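Local coordinates for YHDH (Escherichia coli, PDB 1O89), which probably catalyses the NADPH-dependent reduction of acryloyl-CoA to propanoyl-CoA as a homodimer of the zinc-containing alcohol dehydrogenase family, at residues A[221-227]-A[246-251]; A[43-48]-A[121-125]; A[141-145]-A[307-312]. One frame throughout, in Å; residues are numbered along the deposited sequence.

Interaction 1: residues A[221-227]-A[246-251]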
ATOM      1  N   GLU A 221      12.824  13.284 -15.582  1.00 87.81           N
ATOM      2  CA  GLU A 221      11.464  13.126 -16.107  1.00 86.90           C
ATOM      3  C   GLU A 221      10.481  12.688 -15.021  1.00 82.48           C
ATOM      4  O   GLU A 221       9.271  12.707 -15.238  1.00 81.81           O
ATOM      5  CB  GLU A 221      11.433  12.092 -17.239  1.00 86.85           C
ATOM      6  CG  GLU A 221      12.043  12.546 -18.558  1.00 92.12           C
ATOM      7  CD  GLU A 221      12.200  11.412 -19.565  1.00 92.44           C
ATOM      8  OE1 GLU A 221      11.713  10.291 -19.289  1.00 89.33           O
ATOM      9  OE2 GLU A 221      12.814  11.642 -20.634  1.00 95.67           O
ATOM     10  N   PHE A 222      11.004  12.283 -13.869  1.00 79.81           N
ATOM     11  CA  PHE A 222      10.189  11.825 -12.749  1.00 76.06           C
ATOM     12  C   PHE A 222      10.146  12.878 -11.646  1.00 76.99           C
ATOM     13  O   PHE A 222      10.626  12.655 -10.536  1.00 75.08           O
ATOM     14  CB  PHE A 222      10.738  10.492 -12.225  1.00 72.70           C
ATOM     15  CG  PHE A 222      10.524   9.350 -13.171  1.00 71.54           C
ATOM     16  CD1 PHE A 222      11.376   9.157 -14.243  1.00 74.28           C
ATOM     17  CD2 PHE A 222       9.453   8.489 -13.002  1.00 69.62           C
ATOM     18  CE1 PHE A 222      11.173   8.118 -15.129  1.00 74.15           C
ATOM     19  CE2 PHE A 222       9.243   7.436 -13.876  1.00 69.39           C
ATOM     20  CZ  PHE A 222      10.102   7.251 -14.944  1.00 72.19           C
ATOM     21  N   ALA A 223       9.571  14.033 -11.973  1.00 80.30           N
ATOM     22  CA  ALA A 223       9.489  15.159 -11.045  1.00 82.14           C
ATOM     23  C   ALA A 223       8.020  15.508 -10.792  1.00 81.59           C
ATOM     24  O   ALA A 223       7.288  14.703 -10.204  1.00 78.61           O
ATOM     25  CB  ALA A 223      10.272  16.345 -11.584  1.00 86.88           C
ATOM     26  N   GLU A 224       7.570  16.674 -11.236  1.00 85.56           N
ATOM     27  CA  GLU A 224       6.184  17.061 -11.013  1.00 85.52           C
ATOM     28  C   GLU A 224       5.274  16.053 -11.720  1.00 82.84           C
ATOM     29  O   GLU A 224       5.659  15.429 -12.724  1.00 83.21           O
ATOM     30  CB  GLU A 224       5.899  18.507 -11.480  1.00 90.54           C
ATOM     31  CG  GLU A 224       5.248  19.400 -10.418  1.00 92.09           C
ATOM     32  CD  GLU A 224       4.109  20.260 -10.957  1.00 95.94           C
ATOM     33  OE1 GLU A 224       2.968  19.753 -11.080  1.00 94.92           O
ATOM     34  OE2 GLU A 224       4.342  21.455 -11.249  1.00102.00           O
ATOM     35  N   SER A 225       4.092  15.868 -11.151  1.00 80.33           N
ATOM     36  CA  SER A 225       3.112  14.955 -11.695  1.00 77.79           C
ATOM     37  C   SER A 225       1.709  15.451 -11.378  1.00 77.43           C
ATOM     38  O   SER A 225       1.475  16.092 -10.351  1.00 77.55           O
ATOM     39  CB  SER A 225       3.319  13.566 -11.092  1.00 73.79           C
ATOM     40  OG  SER A 225       2.675  13.461  -9.837  1.00 72.70           O
ATOM     41  N   ARG A 226       0.774  15.156 -12.266  1.00 76.91           N
ATOM     42  CA  ARG A 226      -0.633  15.292 -11.949  1.00 76.05           C
ATOM     43  C   ARG A 226      -1.021  14.119 -11.033  1.00 70.70           C
ATOM     44  O   ARG A 226      -0.296  13.122 -10.953  1.00 68.28           O
ATOM     45  CB  ARG A 226      -1.480  15.279 -13.234  1.00 78.03           C
ATOM     46  CG  ARG A 226      -1.336  16.521 -14.106  1.00 84.79           C
ATOM     47  CD  ARG A 226      -1.822  16.325 -15.554  1.00 89.13           C
ATOM     48  NE  ARG A 226      -0.990  15.349 -16.270  1.00 90.53           N
ATOM     49  CZ  ARG A 226       0.211  15.605 -16.808  1.00 94.07           C
ATOM     50  NH1 ARG A 226       0.747  16.825 -16.747  1.00 98.19           N
ATOM     51  NH2 ARG A 226       0.880  14.631 -17.424  1.00 93.35           N
ATOM     52  N   PRO A 227      -2.151  14.243 -10.336  1.00 69.10           N
ATOM     53  CA  PRO A 227      -2.672  13.154  -9.499  1.00 65.06           C
ATOM     54  C   PRO A 227      -2.785  11.819 -10.243  1.00 62.69           C
ATOM     55  O   PRO A 227      -2.439  10.775  -9.682  1.00 59.25           O
ATOM     56  CB  PRO A 227      -4.066  13.658  -9.098  1.00 65.87           C
ATOM     57  CG  PRO A 227      -4.002  15.140  -9.221  1.00 69.53           C
ATOM     58  CD  PRO A 227      -3.020  15.439 -10.293  1.00 71.68           C
ATOM     59  N   ALA A 246       6.048   9.837  -6.124  1.00 54.57           N
ATOM     60  CA  ALA A 246       4.739  10.427  -6.433  1.00 55.82           C
ATOM     61  C   ALA A 246       4.392  10.244  -7.918  1.00 56.88           C
ATOM     62  O   ALA A 246       3.281   9.855  -8.254  1.00 56.77           O
ATOM     63  CB  ALA A 246       4.699  11.929  -6.039  1.00 58.66           C
ATOM     64  N   LYS A 247       5.356  10.483  -8.800  1.00 58.68           N
ATOM     65  CA  LYS A 247       5.134  10.334 -10.239  1.00 59.90           C
ATOM     66  C   LYS A 247       4.787   8.884 -10.592  1.00 57.12           C
ATOM     67  O   LYS A 247       3.820   8.631 -11.306  1.00 57.69           O
ATOM     68  CB  LYS A 247       6.375  10.792 -11.007  1.00 62.78           C
ATOM     69  CG  LYS A 247       6.280  10.663 -12.532  1.00 64.93           C
ATOM     70  CD  LYS A 247       5.576  11.831 -13.159  1.00 68.05           C
ATOM     71  CE  LYS A 247       6.173  12.181 -14.509  1.00 70.99           C
ATOM     72  NZ  LYS A 247       5.251  13.013 -15.269  1.00 73.14           N
ATOM     73  N   VAL A 248       5.579   7.951 -10.083  1.00 54.79           N
ATOM     74  CA  VAL A 248       5.417   6.525 -10.353  1.00 52.83           C
ATOM     75  C   VAL A 248       4.027   6.033  -9.946  1.00 50.92           C
ATOM     76  O   VAL A 248       3.421   5.229 -10.648  1.00 50.19           O
ATOM     77  CB  VAL A 248       6.487   5.696  -9.597  1.00 51.38           C
ATOM     78  CG1 VAL A 248       6.150   4.198  -9.595  1.00 50.15           C
ATOM     79  CG2 VAL A 248       7.876   5.922 -10.179  1.00 53.35           C
ATOM     80  N   LEU A 249       3.535   6.520  -8.809  1.00 49.88           N
ATOM     81  CA  LEU A 249       2.210   6.158  -8.317  1.00 48.35           C
ATOM     82  C   LEU A 249       1.099   6.613  -9.256  1.00 49.53           C
ATOM     83  O   LEU A 249       0.158   5.878  -9.494  1.00 48.71           O
ATOM     84  CB  LEU A 249       1.970   6.741  -6.923  1.00 48.00           C
ATOM     85  CG  LEU A 249       2.616   5.987  -5.761  1.00 45.42           C
ATOM     86  CD1 LEU A 249       2.655   6.883  -4.537  1.00 45.48           C
ATOM     87  CD2 LEU A 249       1.882   4.673  -5.468  1.00 42.84           C
ATOM     88  N   ALA A 250       1.216   7.831  -9.781  1.00 51.79           N
ATOM     89  CA  ALA A 250       0.242   8.361 -10.724  1.00 53.15           C
ATOM     90  C   ALA A 250       0.304   7.653 -12.087  1.00 53.91           C
ATOM     91  O   ALA A 250      -0.634   7.749 -12.879  1.00 54.73           O
ATOM     92  CB  ALA A 250       0.445   9.841 -10.895  1.00 56.31           C
ATOM     93  N   GLN A 251       1.398   6.929 -12.336  1.00 53.08           N
ATOM     94  CA  GLN A 251       1.590   6.152 -13.570  1.00 54.07           C
ATOM     95  C   GLN A 251       1.263   4.658 -13.422  1.00 51.69           C
ATOM     96  O   GLN A 251       1.361   3.917 -14.387  1.00 52.16           O
ATOM     97  CB  GLN A 251       3.042   6.275 -14.058  1.00 55.20           C
ATOM     98  CG  GLN A 251       3.419   7.633 -14.596  1.00 58.74           C
ATOM     99  CD  GLN A 251       4.888   7.723 -14.988  1.00 60.42           C
ATOM    100  OE1 GLN A 251       5.761   7.083 -14.377  1.00 59.38           O
ATOM    101  NE2 GLN A 251       5.167   8.530 -15.981  1.00 63.15           N
TER
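Lys247 rises from the helix 242-250 into the bend of the 221-227 loop, which folds round its aliphatic chain. CG stands anti to the backbone N (chi1 179°), and bends at chi2 and chi3 then carry CD and CE to the loop: Lys247 CD rests on Ser225 CB at 3.5 Å, and Lys247 CE lies 3.2 Å from the carbonyl oxygen of Glu221. The ring of Phe222 comes to the same lysine from the other arm of the bend, its CD2 3.9 Å from Lys247 CG and the two side chains nearly perpendicular. Beyond the lysine, Phe222 CD2 reaches Val248 CG2 at 4.1 Å, while Phe222 CE2 meets Gln251 OE1 at 3.5 Å, ring and amide planes almost at right angles; that oxygen's hydrogen bond comes from Trp233 NE1. Ser225 OG donates a hydrogen bond of 3.2 Å to Arg226 O, from well above the carbonyl plane, and Ala250 CB touches the carbonyl oxygens of Arg226 and Pro227. No hydrogen bond joins the segments. Glu229 forms salt bridges with Lys247 NZ and Arg226 NH2, which lie 5.1 Å apart, so the carboxylate probably offsets their like charges while the lysine's methylenes pack against Phe222 and Ser225.

Interaction 2: residues A[43-48]-A[121-125]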
ATOM      1  N   GLU A  43      36.985  -8.183  25.321  1.00 71.59           N
ATOM      2  CA  GLU A  43      35.757  -8.959  25.118  1.00 70.11           C
ATOM      3  C   GLU A  43      34.604  -8.545  26.044  1.00 70.27           C
ATOM      4  O   GLU A  43      33.436  -8.664  25.677  1.00 68.01           O
ATOM      5  CB  GLU A  43      36.029 -10.457  25.327  1.00 73.31           C
ATOM      6  CG  GLU A  43      35.909 -11.295  24.065  1.00 72.54           C
ATOM      7  CD  GLU A  43      36.692 -12.589  24.164  1.00 78.50           C
ATOM      8  OE1 GLU A  43      36.520 -13.318  25.171  1.00 82.74           O
ATOM      9  OE2 GLU A  43      37.486 -12.873  23.237  1.00 79.92           O
ATOM     10  N   SER A  44      34.938  -8.085  27.247  1.00 72.99           N
ATOM     11  CA  SER A  44      33.933  -7.694  28.227  1.00 74.07           C
ATOM     12  C   SER A  44      33.120  -6.463  27.814  1.00 70.86           C
ATOM     13  O   SER A  44      32.038  -6.236  28.343  1.00 71.86           O
ATOM     14  CB  SER A  44      34.585  -7.466  29.598  1.00 78.48           C
ATOM     15  OG  SER A  44      35.539  -6.422  29.558  1.00 78.54           O
ATOM     16  N   ARG A  45      33.637  -5.682  26.871  1.00 68.04           N
ATOM     17  CA  ARG A  45      32.996  -4.439  26.456  1.00 65.77           C
ATOM     18  C   ARG A  45      31.917  -4.662  25.399  1.00 61.89           C
ATOM     19  O   ARG A  45      31.140  -3.756  25.122  1.00 60.24           O
ATOM     20  CB  ARG A  45      34.045  -3.433  25.958  1.00 65.74           C
ATOM     21  CG  ARG A  45      34.754  -2.667  27.095  1.00 71.15           C
ATOM     22  CD  ARG A  45      35.645  -1.512  26.621  1.00 73.62           C
ATOM     23  NE  ARG A  45      34.878  -0.365  26.118  1.00 74.09           N
ATOM     24  CZ  ARG A  45      35.345   0.570  25.284  1.00 75.37           C
ATOM     25  NH1 ARG A  45      36.596   0.526  24.828  1.00 77.12           N
ATOM     26  NH2 ARG A  45      34.554   1.563  24.892  1.00 75.52           N
ATOM     27  N   LEU A  46      31.872  -5.862  24.814  1.00 60.12           N
ATOM     28  CA  LEU A  46      30.859  -6.204  23.822  1.00 57.18           C
ATOM     29  C   LEU A  46      29.468  -6.019  24.416  1.00 57.90           C
ATOM     30  O   LEU A  46      29.294  -6.226  25.606  1.00 61.54           O
ATOM     31  CB  LEU A  46      31.036  -7.647  23.343  1.00 56.39           C
ATOM     32  CG  LEU A  46      32.204  -7.914  22.381  1.00 55.18           C
ATOM     33  CD1 LEU A  46      32.296  -9.400  22.070  1.00 55.99           C
ATOM     34  CD2 LEU A  46      32.096  -7.115  21.095  1.00 50.19           C
ATOM     35  N   PRO A  47      28.483  -5.629  23.607  1.00 56.08           N
ATOM     36  CA  PRO A  47      27.119  -5.401  24.109  1.00 57.58           C
ATOM     37  C   PRO A  47      26.428  -6.713  24.459  1.00 59.37           C
ATOM     38  O   PRO A  47      26.902  -7.776  24.047  1.00 57.61           O
ATOM     39  CB  PRO A  47      26.416  -4.743  22.918  1.00 55.07           C
ATOM     40  CG  PRO A  47      27.107  -5.299  21.755  1.00 52.84           C
ATOM     41  CD  PRO A  47      28.562  -5.399  22.154  1.00 53.10           C
ATOM     42  N   GLU A  48      25.329  -6.618  25.209  1.00 62.88           N
ATOM     43  CA  GLU A  48      24.568  -7.787  25.645  1.00 66.22           C
ATOM     44  C   GLU A  48      24.057  -8.586  24.440  1.00 64.52           C
ATOM     45  O   GLU A  48      23.643  -8.017  23.428  1.00 62.55           O
ATOM     46  CB  GLU A  48      23.394  -7.376  26.548  1.00 70.11           C
ATOM     47  CG  GLU A  48      23.820  -6.955  27.948  1.00 75.19           C
ATOM     48  CD  GLU A  48      22.653  -6.753  28.909  1.00 83.25           C
ATOM     49  OE1 GLU A  48      21.711  -7.591  28.916  1.00 86.98           O
ATOM     50  OE2 GLU A  48      22.687  -5.759  29.683  1.00 87.16           O
ATOM     51  N   GLU A 121      36.357  -7.924  14.880  1.00 47.12           N
ATOM     52  CA  GLU A 121      36.630  -9.365  14.836  1.00 48.92           C
ATOM     53  C   GLU A 121      35.540 -10.161  15.539  1.00 48.30           C
ATOM     54  O   GLU A 121      35.376 -11.351  15.280  1.00 49.25           O
ATOM     55  CB  GLU A 121      37.982  -9.692  15.465  1.00 52.13           C
ATOM     56  CG  GLU A 121      39.148  -9.144  14.660  1.00 55.73           C
ATOM     57  CD  GLU A 121      40.498  -9.408  15.291  1.00 61.40           C
ATOM     58  OE1 GLU A 121      40.582  -9.610  16.524  1.00 63.57           O
ATOM     59  OE2 GLU A 121      41.484  -9.402  14.538  1.00 66.58           O
ATOM     60  N   GLN A 122      34.808  -9.510  16.435  1.00 47.36           N
ATOM     61  CA  GLN A 122      33.707 -10.165  17.117  1.00 47.66           C
ATOM     62  C   GLN A 122      32.510  -9.248  17.232  1.00 46.14           C
ATOM     63  O   GLN A 122      32.668  -8.041  17.402  1.00 45.82           O
ATOM     64  CB  GLN A 122      34.129 -10.594  18.517  1.00 50.65           C
ATOM     65  CG  GLN A 122      35.419 -11.412  18.595  1.00 53.23           C
ATOM     66  CD  GLN A 122      35.671 -11.902  19.997  1.00 57.63           C
ATOM     67  OE1 GLN A 122      34.727 -12.080  20.757  1.00 57.99           O
ATOM     68  NE2 GLN A 122      36.942 -12.118  20.353  1.00 61.40           N
ATOM     69  N   ALA A 123      31.320  -9.834  17.138  1.00 46.12           N
ATOM     70  CA  ALA A 123      30.065  -9.146  17.404  1.00 45.61           C
ATOM     71  C   ALA A 123      29.209 -10.008  18.334  1.00 48.27           C
ATOM     72  O   ALA A 123      29.189 -11.226  18.205  1.00 49.71           O
ATOM     73  CB  ALA A 123      29.339  -8.892  16.117  1.00 44.31           C
ATOM     74  N   ARG A 124      28.554  -9.383  19.307  1.00 49.60           N
ATOM     75  CA  ARG A 124      27.632 -10.075  20.209  1.00 52.25           C
ATOM     76  C   ARG A 124      26.221  -9.551  19.938  1.00 51.86           C
ATOM     77  O   ARG A 124      25.963  -8.349  20.017  1.00 50.77           O
ATOM     78  CB  ARG A 124      28.023  -9.864  21.677  1.00 54.66           C
ATOM     79  CG  ARG A 124      27.302 -10.807  22.651  1.00 59.73           C
ATOM     80  CD  ARG A 124      27.841 -10.840  24.092  1.00 64.52           C
ATOM     81  NE  ARG A 124      29.253 -11.220  24.160  1.00 67.57           N
ATOM     82  CZ  ARG A 124      30.065 -10.993  25.200  1.00 72.38           C
ATOM     83  NH1 ARG A 124      29.627 -10.370  26.296  1.00 74.51           N
ATOM     84  NH2 ARG A 124      31.335 -11.400  25.142  1.00 73.85           N
ATOM     85  N   VAL A 125      25.334 -10.471  19.586  1.00 52.92           N
ATOM     86  CA  VAL A 125      23.982 -10.156  19.176  1.00 53.43           C
ATOM     87  C   VAL A 125      22.975 -11.142  19.755  1.00 56.83           C
ATOM     88  O   VAL A 125      23.343 -12.184  20.297  1.00 58.65           O
ATOM     89  CB  VAL A 125      23.869 -10.189  17.642  1.00 51.96           C
ATOM     90  CG1 VAL A 125      24.751  -9.086  17.011  1.00 49.18           C
ATOM     91  CG2 VAL A 125      24.239 -11.569  17.083  1.00 51.77           C
TER
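Arg124 leaves its strand with CG anti to the backbone N (chi1 -167°), and a bend at chi3 folds the guanidinium back over Leu46; Leu46, with CG anti to its carbonyl carbon (chi1 -75°), brings CD1 to Arg124 NH2 and, at 3.8 Å, to Gln122 OE1. Leu46 CB lies over the centre of one guanidinium face, 3.9 Å from Arg124 CZ. The arginine's methylenes pass close to the carbonyl oxygen of Pro47, nearest at Arg124 CD (3.2 Å), while Pro47 CG touches the Arg124 carbonyl oxygen at 3.7 Å. Two residues earlier on the strand, the extended Gln122 donates from NE2 to Glu43 OE2 (3.0 Å) in a nearly straight bond of 173°. The donor meets the carboxylate on the anti side and out of its plane, while the acceptor lies in the amide plane, which probably restrains the amide's rotation. Gln122 OE1, buried beside Leu46 and Glu43 CG, has no polar partner in the model. Glu43 OE2 also forms a salt bridge with Arg91 of strand 85-93, and Arg124 NE is hydrogen-bonded to Thr52 OG1. Strand 122-125 pairs antiparallel with 51-59; the 43-48 segment, just ahead of 51-59, packs on the face that carries Gln122 and Arg124, in the GroES-like catalytic domain of medium-chain dehydrogenases.

Interaction 3: residues A[141-145]-A[307-312]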
ATOM      1  N   LYS A 141      29.950 -14.052  -0.293  1.00 52.58           N
ATOM      2  CA  LYS A 141      28.799 -13.861  -1.167  1.00 53.44           C
ATOM      3  C   LYS A 141      27.668 -13.162  -0.418  1.00 51.50           C
ATOM      4  O   LYS A 141      27.013 -12.283  -0.964  1.00 51.96           O
ATOM      5  CB  LYS A 141      28.291 -15.203  -1.717  1.00 55.58           C
ATOM      6  CG  LYS A 141      29.238 -15.895  -2.683  1.00 59.30           C
ATOM      7  CD  LYS A 141      28.656 -17.226  -3.162  1.00 63.91           C
ATOM      8  CE  LYS A 141      29.516 -17.875  -4.243  1.00 67.63           C
ATOM      9  NZ  LYS A 141      28.714 -18.786  -5.135  1.00 72.46           N
ATOM     10  N   ALA A 142      27.450 -13.544   0.832  1.00 49.93           N
ATOM     11  CA  ALA A 142      26.378 -12.950   1.626  1.00 49.55           C
ATOM     12  C   ALA A 142      26.601 -11.455   1.813  1.00 48.28           C
ATOM     13  O   ALA A 142      25.666 -10.685   1.793  1.00 49.90           O
ATOM     14  CB  ALA A 142      26.250 -13.637   2.978  1.00 48.99           C
ATOM     15  N   MET A 143      27.841 -11.039   1.985  1.00 47.18           N
ATOM     16  CA  MET A 143      28.118  -9.619   2.150  1.00 46.30           C
ATOM     17  C   MET A 143      28.104  -8.867   0.834  1.00 47.55           C
ATOM     18  O   MET A 143      27.844  -7.678   0.835  1.00 47.70           O
ATOM     19  CB  MET A 143      29.442  -9.415   2.878  1.00 45.48           C
ATOM     20  CG  MET A 143      29.402  -9.963   4.289  1.00 44.89           C
ATOM     21  SD  MET A 143      28.182  -9.081   5.268  1.00 42.69           S
ATOM     22  CE  MET A 143      26.812 -10.153   5.250  1.00 45.29           C
ATOM     23  N   ILE A 144      28.405  -9.546  -0.273  1.00 48.84           N
ATOM     24  CA  ILE A 144      28.228  -8.966  -1.595  1.00 51.20           C
ATOM     25  C   ILE A 144      26.748  -8.615  -1.801  1.00 51.85           C
ATOM     26  O   ILE A 144      26.435  -7.505  -2.227  1.00 53.15           O
ATOM     27  CB  ILE A 144      28.715  -9.927  -2.698  1.00 53.53           C
ATOM     28  CG1 ILE A 144      30.245  -9.988  -2.712  1.00 54.21           C
ATOM     29  CG2 ILE A 144      28.182  -9.492  -4.100  1.00 56.59           C
ATOM     30  CD1 ILE A 144      30.792 -11.140  -3.507  1.00 57.14           C
ATOM     31  N   ILE A 145      25.856  -9.551  -1.469  1.00 51.00           N
ATOM     32  CA  ILE A 145      24.408  -9.333  -1.580  1.00 52.41           C
ATOM     33  C   ILE A 145      24.039  -8.168  -0.670  1.00 50.91           C
ATOM     34  O   ILE A 145      23.554  -7.131  -1.131  1.00 52.41           O
ATOM     35  CB  ILE A 145      23.594 -10.608  -1.172  1.00 52.34           C
ATOM     36  CG1 ILE A 145      23.841 -11.768  -2.139  1.00 54.91           C
ATOM     37  CG2 ILE A 145      22.104 -10.320  -1.138  1.00 53.85           C
ATOM     38  CD1 ILE A 145      23.374 -13.122  -1.569  1.00 55.47           C
ATOM     39  N   LEU A 307      19.219 -15.055  -7.903  1.00 59.14           N
ATOM     40  CA  LEU A 307      20.319 -14.167  -8.258  1.00 60.99           C
ATOM     41  C   LEU A 307      21.142 -14.921  -9.287  1.00 65.17           C
ATOM     42  O   LEU A 307      21.507 -16.064  -9.027  1.00 67.79           O
ATOM     43  CB  LEU A 307      21.167 -13.832  -7.031  1.00 61.10           C
ATOM     44  CG  LEU A 307      21.495 -12.370  -6.712  1.00 61.16           C
ATOM     45  CD1 LEU A 307      20.313 -11.457  -6.853  1.00 58.52           C
ATOM     46  CD2 LEU A 307      22.077 -12.294  -5.307  1.00 61.70           C
ATOM     47  N   PRO A 308      21.415 -14.332 -10.455  1.00 67.41           N
ATOM     48  CA  PRO A 308      22.250 -15.015 -11.457  1.00 72.48           C
ATOM     49  C   PRO A 308      23.689 -15.191 -10.959  1.00 75.34           C
ATOM     50  O   PRO A 308      24.111 -14.483 -10.047  1.00 73.36           O
ATOM     51  CB  PRO A 308      22.221 -14.078 -12.687  1.00 74.66           C
ATOM     52  CG  PRO A 308      21.376 -12.898 -12.328  1.00 71.65           C
ATOM     53  CD  PRO A 308      20.989 -12.992 -10.895  1.00 66.82           C
ATOM     54  N   GLU A 309      24.428 -16.118 -11.559  1.00 80.69           N
ATOM     55  CA  GLU A 309      25.839 -16.316 -11.195  1.00 85.92           C
ATOM     56  C   GLU A 309      26.701 -15.095 -11.522  1.00 88.26           C
ATOM     57  O   GLU A 309      27.615 -14.755 -10.759  1.00 90.88           O
ATOM     58  CB  GLU A 309      26.420 -17.573 -11.859  1.00 92.34           C
ATOM     59  CG  GLU A 309      25.900 -18.892 -11.280  1.00 93.96           C
ATOM     60  CD  GLU A 309      25.904 -18.935  -9.754  1.00 92.84           C
ATOM     61  OE1 GLU A 309      26.945 -19.313  -9.166  1.00 98.41           O
ATOM     62  OE2 GLU A 309      24.865 -18.592  -9.139  1.00 88.86           O
ATOM     63  N   SER A 310      26.391 -14.427 -12.632  1.00 88.50           N
ATOM     64  CA  SER A 310      27.113 -13.219 -13.050  1.00 92.32           C
ATOM     65  C   SER A 310      27.041 -12.083 -12.025  1.00 89.69           C
ATOM     66  O   SER A 310      27.868 -11.167 -12.042  1.00 93.81           O
ATOM     67  CB  SER A 310      26.582 -12.722 -14.401  1.00 93.67           C
ATOM     68  OG  SER A 310      25.184 -12.473 -14.344  1.00 88.31           O
ATOM     69  N   PHE A 311      26.051 -12.145 -11.139  1.00 83.34           N
ATOM     70  CA  PHE A 311      25.918 -11.170 -10.074  1.00 81.30           C
ATOM     71  C   PHE A 311      27.033 -11.295  -9.013  1.00 84.53           C
ATOM     72  O   PHE A 311      27.489 -10.278  -8.473  1.00 87.10           O
ATOM     73  CB  PHE A 311      24.543 -11.317  -9.421  1.00 74.64           C
ATOM     74  CG  PHE A 311      24.322 -10.379  -8.285  1.00 72.71           C
ATOM     75  CD1 PHE A 311      23.920  -9.069  -8.517  1.00 73.82           C
ATOM     76  CD2 PHE A 311      24.533 -10.796  -6.980  1.00 71.72           C
ATOM     77  CE1 PHE A 311      23.719  -8.192  -7.457  1.00 73.05           C
ATOM     78  CE2 PHE A 311      24.334  -9.931  -5.921  1.00 70.79           C
ATOM     79  CZ  PHE A 311      23.924  -8.630  -6.158  1.00 71.24           C
ATOM     80  N   TYR A 312      27.452 -12.530  -8.707  1.00 85.70           N
ATOM     81  CA  TYR A 312      28.463 -12.793  -7.670  1.00 89.41           C
ATOM     82  C   TYR A 312      29.890 -12.533  -8.138  1.00 97.98           C
ATOM     83  O   TYR A 312      30.744 -12.157  -7.327  1.00103.04           O
ATOM     84  CB  TYR A 312      28.388 -14.247  -7.167  1.00 89.41           C
ATOM     85  CG  TYR A 312      27.088 -14.639  -6.500  1.00 82.62           C
ATOM     86  CD1 TYR A 312      26.861 -14.374  -5.151  1.00 81.32           C
ATOM     87  CD2 TYR A 312      26.092 -15.292  -7.216  1.00 80.30           C
ATOM     88  CE1 TYR A 312      25.660 -14.737  -4.535  1.00 77.07           C
ATOM     89  CE2 TYR A 312      24.899 -15.660  -6.619  1.00 75.86           C
ATOM     90  CZ  TYR A 312      24.684 -15.380  -5.276  1.00 74.46           C
ATOM     91  OH  TYR A 312      23.498 -15.733  -4.672  1.00 71.97           O
TER
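Lys141 runs its extended chain along the CD1-CE1 side of the Tyr312 ring, with Lys141 CG 3.7 Å from Tyr312 CD1 and the two side chains crossing at about a right angle. Its CG is anti to the carbonyl carbon (chi1 -68°), which starts the chain toward the ring, and CB and CD also lie within van der Waals range of the ring's CD1 and CE1. At the end of the chain Lys141 NZ stands 4.8 Å from the ring centroid and 14° off its normal, a cation-pi interaction over the face. The Glu309 carboxylate is near too, but Lys141 NZ and Glu309 OE1 are 4.4 Å apart, too far for a salt bridge. The lysine belongs to the first turn of helix 139-161. Its partner is the short, weakly bonded helix 309-312, which follows helix 293-306 and lies beside helix 179-190 of the nucleotide-binding domain, where Gly179 binds NADP(+). One turn on from Lys141, Ile145 packs against Leu307 and the Tyr312 hydroxyl end: Ile145 CG1 meets Leu307 CD2 at 3.7 Å, and Ile145 CD1 comes to 4.1 Å from Tyr312 OH. An alanine in place of Tyr312 is likely to leave the Lys141 ammonium without its aromatic face and to open a gap beside Ile145. The Phe311 ring takes Ile145 CG1 at its edge, 4.2 Å from Phe311 CE2, which Ile144 CG2 approaches to 4.3 Å, and Leu307 CD1 covers one of its faces.

How the interactions relate
Along the chain, interaction 2 closes first; interaction 3 then opens, with interaction 1 nested inside the long loop it closes. Interactions 1 and 2 lie on opposite sides of the chain's centre, their centres about 47 Å apart. Interaction 2 belongs to the catalytic domain with its mixed sheet, interaction 1 to the nucleotide-binding domain with its six-stranded parallel sheet. Interaction 3 is the most central, its centre about 28 Å from that of interaction 2 and 33 Å from that of interaction 1. Helix 139-161, packed against strand 85-93 of the mixed sheet, meets there the segment following helix 293-306, so this contact probably lies where the two domains meet.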